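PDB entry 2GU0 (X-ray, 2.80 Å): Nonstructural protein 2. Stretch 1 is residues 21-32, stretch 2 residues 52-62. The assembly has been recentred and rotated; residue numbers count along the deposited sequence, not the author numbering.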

ATOM      1  N   PRO A  21     -32.542   1.895 -16.784  1.00 30.89           N
ATOM      2  CA  PRO A  21     -31.498   0.934 -16.413  1.00 29.61           C
ATOM      3  C   PRO A  21     -32.025  -0.027 -15.353  1.00 29.35           C
ATOM      4  O   PRO A  21     -32.857   0.351 -14.536  1.00 33.09           O
ATOM      5  CB  PRO A  21     -30.405   1.827 -15.827  1.00 27.66           C
ATOM      6  CG  PRO A  21     -30.623   3.133 -16.452  1.00 26.74           C
ATOM      7  CD  PRO A  21     -32.115   3.266 -16.459  1.00 29.26           C
ATOM      8  N   ILE A  22     -31.554  -1.263 -15.362  1.00 27.91           N
ATOM      9  CA  ILE A  22     -31.963  -2.223 -14.338  1.00 27.20           C
ATOM     10  C   ILE A  22     -30.736  -2.448 -13.444  1.00 27.21           C
ATOM     11  O   ILE A  22     -29.647  -2.716 -13.947  1.00 28.37           O
ATOM     12  CB  ILE A  22     -32.402  -3.555 -14.957  1.00 24.95           C
ATOM     13  CG1 ILE A  22     -33.751  -3.388 -15.642  1.00 25.26           C
ATOM     14  CG2 ILE A  22     -32.530  -4.602 -13.888  1.00 26.77           C
ATOM     15  CD1 ILE A  22     -34.280  -4.662 -16.263  1.00 24.64           C
ATOM     16  N   ASN A  23     -30.891  -2.335 -12.129  1.00 26.03           N
ATOM     17  CA  ASN A  23     -29.736  -2.510 -11.261  1.00 26.83           C
ATOM     18  C   ASN A  23     -29.612  -3.898 -10.649  1.00 28.01           C
ATOM     19  O   ASN A  23     -30.576  -4.677 -10.646  1.00 26.41           O
ATOM     20  CB  ASN A  23     -29.702  -1.426 -10.174  1.00 26.03           C
ATOM     21  CG  ASN A  23     -30.776  -1.595  -9.138  1.00 27.78           C
ATOM     22  OD1 ASN A  23     -30.729  -2.518  -8.328  1.00 30.16           O
ATOM     23  ND2 ASN A  23     -31.757  -0.703  -9.149  1.00 27.48           N
ATOM     24  N   LYS A  24     -28.413  -4.195 -10.138  1.00 28.58           N
ATOM     25  CA  LYS A  24     -28.123  -5.496  -9.555  1.00 29.38           C
ATOM     26  C   LYS A  24     -28.948  -5.841  -8.338  1.00 30.15           C
ATOM     27  O   LYS A  24     -29.271  -7.003  -8.122  1.00 30.61           O
ATOM     28  CB  LYS A  24     -26.642  -5.615  -9.214  1.00 33.76           C
ATOM     29  CG  LYS A  24     -26.189  -4.760  -8.057  1.00 37.73           C
ATOM     30  CD  LYS A  24     -24.686  -4.868  -7.864  1.00 40.36           C
ATOM     31  CE  LYS A  24     -24.193  -3.788  -6.901  1.00 43.91           C
ATOM     32  NZ  LYS A  24     -22.708  -3.753  -6.795  1.00 45.24           N
ATOM     33  N   LYS A  25     -29.289  -4.858  -7.519  1.00 30.52           N
ATOM     34  CA  LYS A  25     -30.104  -5.183  -6.356  1.00 31.64           C
ATOM     35  C   LYS A  25     -31.470  -5.617  -6.859  1.00 31.59           C
ATOM     36  O   LYS A  25     -32.024  -6.607  -6.389  1.00 32.37           O
ATOM     37  CB  LYS A  25     -30.225  -3.984  -5.415  1.00 30.94           C
ATOM     38  CG  LYS A  25     -28.884  -3.491  -4.925  1.00 33.33           C
ATOM     39  CD  LYS A  25     -28.098  -4.587  -4.223  1.00 32.62           C
ATOM     40  CE  LYS A  25     -28.425  -4.625  -2.759  1.00 35.36           C
ATOM     41  NZ  LYS A  25     -28.067  -3.312  -2.136  1.00 39.67           N
ATOM     42  N   ALA A  26     -32.008  -4.882  -7.827  1.00 30.44           N
ATOM     43  CA  ALA A  26     -33.296  -5.243  -8.379  1.00 30.30           C
ATOM     44  C   ALA A  26     -33.210  -6.723  -8.749  1.00 31.17           C
ATOM     45  O   ALA A  26     -33.934  -7.553  -8.204  1.00 31.48           O
ATOM     46  CB  ALA A  26     -33.585  -4.411  -9.590  1.00 30.50           C
ATOM     47  N   VAL A  27     -32.294  -7.051  -9.654  1.00 31.27           N
ATOM     48  CA  VAL A  27     -32.097  -8.429 -10.085  1.00 31.54           C
ATOM     49  C   VAL A  27     -31.964  -9.389  -8.904  1.00 32.10           C
ATOM     50  O   VAL A  27     -32.620 -10.414  -8.865  1.00 33.81           O
ATOM     51  CB  VAL A  27     -30.841  -8.548 -10.976  1.00 32.07           C
ATOM     52  CG1 VAL A  27     -30.607 -10.000 -11.384  1.00 31.72           C
ATOM     53  CG2 VAL A  27     -31.009  -7.680 -12.204  1.00 31.90           C
ATOM     54  N   GLN A  28     -31.118  -9.062  -7.940  1.00 33.38           N
ATOM     55  CA  GLN A  28     -30.929  -9.926  -6.778  1.00 35.29           C
ATOM     56  C   GLN A  28     -32.258 -10.204  -6.088  1.00 35.16           C
ATOM     57  O   GLN A  28     -32.537 -11.333  -5.678  1.00 36.07           O
ATOM     58  CB  GLN A  28     -29.942  -9.274  -5.801  1.00 36.84           C
ATOM     59  CG  GLN A  28     -30.029  -9.753  -4.366  1.00 40.34           C
ATOM     60  CD  GLN A  28     -28.900  -9.202  -3.506  1.00 43.55           C
ATOM     61  OE1 GLN A  28     -28.434  -8.081  -3.723  1.00 44.58           O
ATOM     62  NE2 GLN A  28     -28.465  -9.981  -2.517  1.00 42.40           N
ATOM     63  N   THR A  29     -33.074  -9.163  -5.979  1.00 34.38           N
ATOM     64  CA  THR A  29     -34.383  -9.244  -5.350  1.00 32.72           C
ATOM     65  C   THR A  29     -35.396 -10.114  -6.107  1.00 32.55           C
ATOM     66  O   THR A  29     -36.072 -10.950  -5.512  1.00 31.51           O
ATOM     67  CB  THR A  29     -34.961  -7.838  -5.181  1.00 31.04           C
ATOM     68  OG1 THR A  29     -34.096  -7.086  -4.335  1.00 34.37           O
ATOM     69  CG2 THR A  29     -36.337  -7.884  -4.561  1.00 30.08           C
ATOM     70  N   MET A  30     -35.508  -9.937  -7.415  1.00 31.82           N
ATOM     71  CA  MET A  30     -36.479 -10.734  -8.129  1.00 33.36           C
ATOM     72  C   MET A  30     -36.031 -12.172  -8.239  1.00 34.67           C
ATOM     73  O   MET A  30     -36.848 -13.050  -8.500  1.00 36.22           O
ATOM     74  CB  MET A  30     -36.762 -10.160  -9.517  1.00 31.57           C
ATOM     75  CG  MET A  30     -35.892 -10.682 -10.603  1.00 30.72           C
ATOM     76  SD  MET A  30     -36.414 -12.269 -11.257  1.00 31.25           S
ATOM     77  CE  MET A  30     -35.441 -12.271 -12.747  1.00 23.61           C
ATOM     78  N   LEU A  31     -34.745 -12.435  -8.048  1.00 34.69           N
ATOM     79  CA  LEU A  31     -34.301 -13.818  -8.136  1.00 36.27           C
ATOM     80  C   LEU A  31     -34.711 -14.567  -6.877  1.00 38.07           C
ATOM     81  O   LEU A  31     -34.886 -15.792  -6.907  1.00 38.25           O
ATOM     82  CB  LEU A  31     -32.784 -13.924  -8.335  1.00 35.85           C
ATOM     83  CG  LEU A  31     -32.219 -13.719  -9.748  1.00 34.36           C
ATOM     84  CD1 LEU A  31     -30.715 -13.947  -9.739  1.00 29.97           C
ATOM     85  CD2 LEU A  31     -32.896 -14.664 -10.716  1.00 32.29           C
ATOM     86  N   CYS A  32     -34.891 -13.840  -5.776  1.00 38.12           N
ATOM     87  CA  CYS A  32     -35.281 -14.490  -4.537  1.00 40.78           C
ATOM     88  C   CYS A  32     -36.782 -14.371  -4.262  1.00 40.83           C
ATOM     89  O   CYS A  32     -37.337 -15.133  -3.470  1.00 41.63           O
ATOM     90  CB  CYS A  32     -34.474 -13.927  -3.350  1.00 41.87           C
ATOM     91  SG  CYS A  32     -35.199 -12.508  -2.416  1.00 50.27           S
ATOM     92  N   ALA A  52     -37.159  -5.008 -11.913  1.00 25.13           N
ATOM     93  CA  ALA A  52     -36.251  -6.091 -12.254  1.00 24.64           C
ATOM     94  C   ALA A  52     -36.767  -6.764 -13.525  1.00 27.25           C
ATOM     95  O   ALA A  52     -37.875  -6.495 -13.981  1.00 28.62           O
ATOM     96  CB  ALA A  52     -36.200  -7.072 -11.137  1.00 25.16           C
ATOM     97  N   PRO A  53     -35.966  -7.650 -14.124  1.00 27.59           N
ATOM     98  CA  PRO A  53     -36.393  -8.332 -15.347  1.00 26.53           C
ATOM     99  C   PRO A  53     -37.485  -9.366 -15.110  1.00 29.39           C
ATOM    100  O   PRO A  53     -37.654  -9.867 -13.996  1.00 27.62           O
ATOM    101  CB  PRO A  53     -35.117  -8.992 -15.828  1.00 23.85           C
ATOM    102  CG  PRO A  53     -34.049  -8.143 -15.254  1.00 26.21           C
ATOM    103  CD  PRO A  53     -34.538  -7.885 -13.874  1.00 26.37           C
ATOM    104  N   PRO A  54     -38.247  -9.704 -16.162  1.00 31.57           N
ATOM    105  CA  PRO A  54     -39.308 -10.703 -16.004  1.00 32.95           C
ATOM    106  C   PRO A  54     -38.678 -11.983 -15.454  1.00 34.38           C
ATOM    107  O   PRO A  54     -37.656 -12.441 -15.969  1.00 35.82           O
ATOM    108  CB  PRO A  54     -39.814 -10.883 -17.430  1.00 30.77           C
ATOM    109  CG  PRO A  54     -39.663  -9.531 -17.997  1.00 30.38           C
ATOM    110  CD  PRO A  54     -38.297  -9.103 -17.506  1.00 31.53           C
ATOM    111  N   PRO A  55     -39.265 -12.569 -14.402  1.00 35.01           N
ATOM    112  CA  PRO A  55     -38.711 -13.802 -13.820  1.00 36.06           C
ATOM    113  C   PRO A  55     -38.541 -14.913 -14.858  1.00 37.41           C
ATOM    114  O   PRO A  55     -37.799 -15.878 -14.656  1.00 39.71           O
ATOM    115  CB  PRO A  55     -39.723 -14.150 -12.736  1.00 34.38           C
ATOM    116  CG  PRO A  55     -40.183 -12.804 -12.283  1.00 34.83           C
ATOM    117  CD  PRO A  55     -40.397 -12.075 -13.604  1.00 34.90           C
ATOM    118  N   GLU A  56     -39.238 -14.758 -15.973  1.00 37.86           N
ATOM    119  CA  GLU A  56     -39.185 -15.691 -17.087  1.00 38.04           C
ATOM    120  C   GLU A  56     -37.770 -15.768 -17.678  1.00 37.38           C
ATOM    121  O   GLU A  56     -37.510 -16.573 -18.561  1.00 36.92           O
ATOM    122  CB  GLU A  56     -40.136 -15.199 -18.176  1.00 41.38           C
ATOM    123  CG  GLU A  56     -40.252 -16.091 -19.392  1.00 46.29           C
ATOM    124  CD  GLU A  56     -40.724 -15.326 -20.606  1.00 50.55           C
ATOM    125  OE1 GLU A  56     -41.540 -14.389 -20.438  1.00 52.25           O
ATOM    126  OE2 GLU A  56     -40.283 -15.663 -21.731  1.00 53.35           O
ATOM    127  N   PHE A  57     -36.860 -14.920 -17.205  1.00 35.88           N
ATOM    128  CA  PHE A  57     -35.505 -14.912 -17.742  1.00 33.83           C
ATOM    129  C   PHE A  57     -34.388 -15.169 -16.730  1.00 33.95           C
ATOM    130  O   PHE A  57     -33.217 -15.108 -17.097  1.00 32.14           O
ATOM    131  CB  PHE A  57     -35.238 -13.581 -18.451  1.00 32.32           C
ATOM    132  CG  PHE A  57     -36.159 -13.305 -19.601  1.00 30.05           C
ATOM    133  CD1 PHE A  57     -36.608 -12.015 -19.847  1.00 28.50           C
ATOM    134  CD2 PHE A  57     -36.586 -14.333 -20.437  1.00 31.15           C
ATOM    135  CE1 PHE A  57     -37.473 -11.749 -20.907  1.00 29.31           C
ATOM    136  CE2 PHE A  57     -37.451 -14.079 -21.507  1.00 28.46           C
ATOM    137  CZ  PHE A  57     -37.896 -12.785 -21.741  1.00 28.65           C
ATOM    138  N   ARG A  58     -34.735 -15.466 -15.479  1.00 34.96           N
ATOM    139  CA  ARG A  58     -33.717 -15.727 -14.456  1.00 38.01           C
ATOM    140  C   ARG A  58     -32.629 -16.698 -14.923  1.00 38.92           C
ATOM    141  O   ARG A  58     -31.510 -16.664 -14.420  1.00 38.30           O
ATOM    142  CB  ARG A  58     -34.357 -16.251 -13.167  1.00 38.10           C
ATOM    143  CG  ARG A  58     -34.937 -17.639 -13.254  1.00 41.75           C
ATOM    144  CD  ARG A  58     -35.121 -18.204 -11.862  1.00 44.46           C
ATOM    145  NE  ARG A  58     -36.194 -17.532 -11.140  1.00 48.74           N
ATOM    146  CZ  ARG A  58     -36.109 -17.131  -9.872  1.00 51.71           C
ATOM    147  NH1 ARG A  58     -34.983 -17.332  -9.188  1.00 50.32           N
ATOM    148  NH2 ARG A  58     -37.152 -16.541  -9.286  1.00 50.72           N
ATOM    149  N   ASN A  59     -32.963 -17.565 -15.877  1.00 41.85           N
ATOM    150  CA  ASN A  59     -31.991 -18.508 -16.426  1.00 45.70           C
ATOM    151  C   ASN A  59     -30.729 -17.757 -16.835  1.00 46.03           C
ATOM    152  O   ASN A  59     -29.614 -18.159 -16.515  1.00 48.08           O
ATOM    153  CB  ASN A  59     -32.551 -19.200 -17.671  1.00 48.96           C
ATOM    154  CG  ASN A  59     -33.343 -20.451 -17.342  1.00 54.97           C
ATOM    155  OD1 ASN A  59     -33.858 -21.132 -18.244  1.00 57.48           O
ATOM    156  ND2 ASN A  59     -33.440 -20.774 -16.048  1.00 55.48           N
ATOM    157  N   ARG A  60     -30.941 -16.659 -17.552  1.00 44.14           N
ATOM    158  CA  ARG A  60     -29.895 -15.790 -18.064  1.00 42.34           C
ATOM    159  C   ARG A  60     -28.841 -15.238 -17.077  1.00 40.34           C
ATOM    160  O   ARG A  60     -27.748 -14.847 -17.498  1.00 37.76           O
ATOM    161  CB  ARG A  60     -30.565 -14.613 -18.774  1.00 45.93           C
ATOM    162  CG  ARG A  60     -31.543 -15.002 -19.863  1.00 49.35           C
ATOM    163  CD  ARG A  60     -30.800 -15.599 -21.022  1.00 54.39           C
ATOM    164  NE  ARG A  60     -31.650 -15.827 -22.184  1.00 58.56           N
ATOM    165  CZ  ARG A  60     -31.191 -16.224 -23.367  1.00 59.76           C
ATOM    166  NH1 ARG A  60     -29.893 -16.439 -23.542  1.00 60.53           N
ATOM    167  NH2 ARG A  60     -32.026 -16.392 -24.381  1.00 60.60           N
ATOM    168  N   PHE A  61     -29.150 -15.188 -15.784  1.00 39.04           N
ATOM    169  CA  PHE A  61     -28.190 -14.636 -14.827  1.00 40.32           C
ATOM    170  C   PHE A  61     -27.342 -15.669 -14.107  1.00 42.77           C
ATOM    171  O   PHE A  61     -27.742 -16.818 -13.949  1.00 43.69           O
ATOM    172  CB  PHE A  61     -28.895 -13.756 -13.788  1.00 36.72           C
ATOM    173  CG  PHE A  61     -29.700 -12.651 -14.386  1.00 35.31           C
ATOM    174  CD1 PHE A  61     -31.020 -12.862 -14.770  1.00 35.12           C
ATOM    175  CD2 PHE A  61     -29.128 -11.409 -14.618  1.00 32.98           C
ATOM    176  CE1 PHE A  61     -31.755 -11.840 -15.383  1.00 34.42           C
ATOM    177  CE2 PHE A  61     -29.855 -10.392 -15.229  1.00 32.15           C
ATOM    178  CZ  PHE A  61     -31.170 -10.607 -15.613  1.00 31.33           C
ATOM    179  N   LYS A  62     -26.170 -15.238 -13.661  1.00 45.54           N
ATOM    180  CA  LYS A  62     -25.248 -16.112 -12.964  1.00 49.51           C
ATOM    181  C   LYS A  62     -25.666 -16.369 -11.526  1.00 53.13           C
ATOM    182  O   LYS A  62     -26.071 -15.454 -10.810  1.00 54.40           O
ATOM    183  CB  LYS A  62     -23.834 -15.521 -12.987  1.00 47.98           C
ATOM    184  CG  LYS A  62     -22.830 -16.364 -12.230  1.00 48.72           C
ATOM    185  CD  LYS A  62     -21.392 -15.944 -12.460  1.00 49.05           C
ATOM    186  CE  LYS A  62     -21.041 -14.679 -11.716  1.00 50.14           C
ATOM    187  NZ  LYS A  62     -19.572 -14.419 -11.774  1.00 50.87           N
TER

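A helix begins at Lys 24, and stretch 2 lies along one side of it, first as an extended segment and then as a 3-10 turn. Most of the contact is apolar, and the two stretches together bury 563 Å² against each other.

Ala 52 marks the closest approach of the two backbones: its CA lies 4.9 Å from the CA of Ala 26. Such proximity goes with small side chains on both sides. The CB of Ala 52 points toward the helix and rests 4.0 Å from Ala 26 CB, 3.7 Å from Ala 26 O and 3.5 Å from Met 30 CB, so the methyl packs directly on the helix backbone.

Pro 53 offers a compact, rigid ring to two branched side chains. Its CG meets Ile 22 CD1 at 3.6 Å, and its CD meets Val 27 CG2 at 3.9 Å. Ile 22 precedes the helix.

Pro 54 points its CB away from the helix, but the backbone here borders the Met 30 side chain. Met 30 CE lies 3.5 Å from Pro 53 O and 3.8 Å from Pro 55 CA, while Met 30 SD sits 3.9 Å from Pro 55 CG. A long, flexible thioether suits this place: with chi1 and chi2 both p and chi3 t, it reaches across to the start of the 3-10 segment. It loses more surface to the other stretch than any other residue here.

Glu 56 and Asn 59 direct their CB atoms away, and the Phe 57 ring also leads away from the helix, leaving Arg 58 to make the polar link. Arg 58 NH1 donates to Leu 31 O at 2.8 Å with an angle of 154°, and Arg 58 NH2 adds a weak bond to the same Leu 31 O at 3.4 Å. Arginine suits this role because its long chain carries several donors to a backbone acceptor near the last residues of stretch 1. Its aliphatic part is used too: Leu 31 CD2 approaches Arg 58 CB at 3.3 Å, and the same methyl lies over one face of the guanidinium.

Phe 61 closes the contact. Its CB points toward the helix, and its broad, flat, apolar face gives a methyl a surface to lie on: Val 27 CG1 sits over it, 4.0 Å from the centroid of the Phe 61 ring and 16° off the normal, a CH-pi contact. Val 27, in the t rotamer, packs against both the Phe 61 ring and Pro 53.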